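Long-range contact in 2-keto acid:ferredoxin oxidoreductase subunit alpha (Pyrococcus furiosus, PDB 1YD7), which probably forms part of a heterotetrameric enzyme that converts 2-oxoglutarate and CoA to succinyl-CoA and CO2, passing electrons to ferredoxin: residues 158-163 with 194-199. Sequence-based numbering, arbitrary orientation.
Sequences STVQEA and ERVYIP
Glu194, near the start of strand 193-198, reaches to the first turn of the helix that begins at Val160. CG lies anti to the backbone N (chi1 163°) and the chain runs on extended; at its end OE1 accepts a weak hydrogen bond from Gln161 N, 3.3 Å away. The negative carboxylate thus lies at the N-terminal end of the helix, where the helix dipole would probably favour it. On the way, the aliphatic part of Glu194 slides past Val160 in the opposite direction, CB to CB at 3.7 Å. Val160 CG1 meets Val196 CG1 at 4.2 Å, the two side chains crossing at about a right angle. Gln161 bends at chi2 (66°), and its OE1 lies 3.6 Å from Val196 CG1. Its amide is tied to the strand through water: one water bridges OE1 to Glu194 OE2, a second joins OE1 to Tyr197 N, and a third links NE2 to Tyr197 O. NE2 also makes a direct hydrogen bond to Asp165, one turn further along the helix. Thr159 is the N-cap, its OG1 accepting from Glu162 N at 3.1 Å, while its CB approaches Glu194 OE1. An alanine here would probably leave Glu162 N without its capping acceptor and weaken the start of the helix. Glu162 OE1 in turn accepts from both Ser158 N, nearly in line with its C-O bond, and Ser158 OG, from above the carboxylate plane, linking the first turn back to the loop ahead of it. Within the thiamine-diphosphate-binding-type domain, the contact joins helix 160-177 to the two-stranded antiparallel sheet of 193-198 and 19-24; Val160 also packs on Ala28 of helix 25-36, and Val196 on Ile23.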
loop_
_atom_site.group_PDB
_atom_site.type_symbol
_atom_site.label_atom_id
_atom_site.label_comp_id
_atom_site.label_asym_id
_atom_site.label_seq_id
_atom_site.Cartn_x
_atom_site.Cartn_y
_atom_site.Cartn_z
ATOM N N SER A 158 -10.042 -4.450 -9.421
ATOM C CA SER A 158 -11.056 -5.528 -9.483
ATOM C C SER A 158 -10.431 -6.885 -9.788
ATOM O O SER A 158 -11.076 -7.902 -9.628
ATOM C CB SER A 158 -12.112 -5.186 -10.540
ATOM O OG SER A 158 -11.500 -5.143 -11.815
ATOM N N THR A 159 -9.170 -6.879 -10.217
ATOM C CA THR A 159 -8.386 -8.070 -10.423
ATOM C C THR A 159 -7.029 -7.968 -9.709
ATOM O O THR A 159 -6.615 -6.871 -9.258
ATOM C CB THR A 159 -8.107 -8.285 -11.908
ATOM O OG1 THR A 159 -7.155 -7.321 -12.372
ATOM C CG2 THR A 159 -9.397 -8.149 -12.726
ATOM N N VAL A 160 -6.343 -9.114 -9.638
ATOM C CA VAL A 160 -5.010 -9.221 -9.042
ATOM C C VAL A 160 -4.003 -8.399 -9.830
ATOM O O VAL A 160 -3.159 -7.740 -9.229
ATOM C CB VAL A 160 -4.527 -10.687 -8.924
ATOM C CG1 VAL A 160 -3.120 -10.777 -8.395
ATOM C CG2 VAL A 160 -5.453 -11.512 -8.021
ATOM N N GLN A 161 -4.077 -8.452 -11.161
ATOM C CA GLN A 161 -3.241 -7.605 -12.030
ATOM C C GLN A 161 -3.419 -6.109 -11.682
ATOM O O GLN A 161 -2.444 -5.374 -11.573
ATOM C CB GLN A 161 -3.591 -7.821 -13.491
ATOM C CG GLN A 161 -2.749 -7.005 -14.496
ATOM C CD GLN A 161 -1.315 -7.429 -14.502
ATOM O OE1 GLN A 161 -1.013 -8.597 -14.723
ATOM N NE2 GLN A 161 -0.404 -6.480 -14.266
ATOM N N GLU A 162 -4.667 -5.691 -11.493
ATOM C CA GLU A 162 -4.986 -4.320 -11.101
ATOM C C GLU A 162 -4.554 -3.967 -9.676
ATOM O O GLU A 162 -4.151 -2.844 -9.434
ATOM C CB GLU A 162 -6.473 -4.056 -11.268
ATOM C CG GLU A 162 -6.861 -3.946 -12.722
ATOM C CD GLU A 162 -8.310 -3.568 -12.917
ATOM O OE1 GLU A 162 -9.096 -3.673 -11.954
ATOM O OE2 GLU A 162 -8.645 -3.139 -14.044
ATOM N N ALA A 163 -4.651 -4.913 -8.741
ATOM C CA ALA A 163 -4.078 -4.733 -7.413
ATOM C C ALA A 163 -2.576 -4.405 -7.495
ATOM O O ALA A 163 -2.103 -3.460 -6.854
ATOM C CB ALA A 163 -4.313 -5.932 -6.534
ATOM N N GLU A 194 -4.135 -15.090 -9.289
ATOM C CA GLU A 194 -3.945 -14.925 -10.718
ATOM C C GLU A 194 -2.475 -14.951 -10.971
ATOM O O GLU A 194 -1.694 -14.561 -10.095
ATOM C CB GLU A 194 -4.580 -13.612 -11.207
ATOM C CG GLU A 194 -4.098 -13.151 -12.574
ATOM C CD GLU A 194 -4.743 -11.852 -13.107
ATOM O OE1 GLU A 194 -5.571 -11.174 -12.414
ATOM O OE2 GLU A 194 -4.394 -11.527 -14.271
ATOM N N ARG A 195 -2.082 -15.422 -12.157
ATOM C CA ARG A 195 -0.676 -15.468 -12.540
ATOM C C ARG A 195 -0.326 -14.129 -13.179
ATOM O O ARG A 195 -0.891 -13.765 -14.207
ATOM C CB ARG A 195 -0.413 -16.607 -13.518
ATOM C CG ARG A 195 1.056 -16.868 -13.859
ATOM C CD ARG A 195 1.175 -18.157 -14.727
ATOM N NE ARG A 195 2.573 -18.506 -14.971
ATOM C CZ ARG A 195 3.176 -18.483 -16.152
ATOM N NH1 ARG A 195 2.503 -18.211 -17.260
ATOM N NH2 ARG A 195 4.467 -18.770 -16.232
ATOM N N VAL A 196 0.569 -13.383 -12.542
ATOM C CA VAL A 196 0.958 -12.078 -13.043
ATOM C C VAL A 196 2.467 -11.966 -13.119
ATOM O O VAL A 196 3.201 -12.456 -12.255
ATOM C CB VAL A 196 0.369 -10.890 -12.201
ATOM C CG1 VAL A 196 -1.138 -11.015 -12.075
ATOM C CG2 VAL A 196 0.979 -10.828 -10.860
ATOM N N TYR A 197 2.902 -11.333 -14.197
ATOM C CA TYR A 197 4.278 -10.945 -14.373
ATOM C C TYR A 197 4.658 -9.834 -13.362
ATOM O O TYR A 197 4.059 -8.757 -13.328
ATOM C CB TYR A 197 4.519 -10.491 -15.826
ATOM C CG TYR A 197 5.948 -10.089 -16.030
ATOM C CD1 TYR A 197 6.951 -11.042 -16.059
ATOM C CD2 TYR A 197 6.310 -8.750 -16.124
ATOM C CE1 TYR A 197 8.282 -10.677 -16.191
ATOM C CE2 TYR A 197 7.653 -8.381 -16.285
ATOM C CZ TYR A 197 8.629 -9.339 -16.307
ATOM O OH TYR A 197 9.976 -8.990 -16.435
ATOM N N ILE A 198 5.644 -10.145 -12.530
ATOM C CA ILE A 198 6.171 -9.242 -11.520
ATOM C C ILE A 198 7.438 -8.657 -12.111
ATOM O O ILE A 198 8.429 -9.364 -12.213
ATOM C CB ILE A 198 6.568 -9.974 -10.221
ATOM C CG1 ILE A 198 5.380 -10.757 -9.631
ATOM C CG2 ILE A 198 7.147 -8.950 -9.199
ATOM C CD1 ILE A 198 4.175 -9.911 -9.224
ATOM N N PRO A 199 7.412 -7.369 -12.502
ATOM C CA PRO A 199 8.536 -6.825 -13.253
ATOM C C PRO A 199 9.812 -6.658 -12.436
ATOM O O PRO A 199 9.770 -6.619 -11.220
ATOM C CB PRO A 199 8.018 -5.455 -13.722
ATOM C CG PRO A 199 6.527 -5.466 -13.465
ATOM C CD PRO A 199 6.362 -6.353 -12.285
HETATM O O HOH W 1 2.520 -7.205 -14.542
HETATM O O HOH W 2 0.794 -9.957 -15.974
HETATM O O HOH W 3 -2.847 -10.600 -16.156
#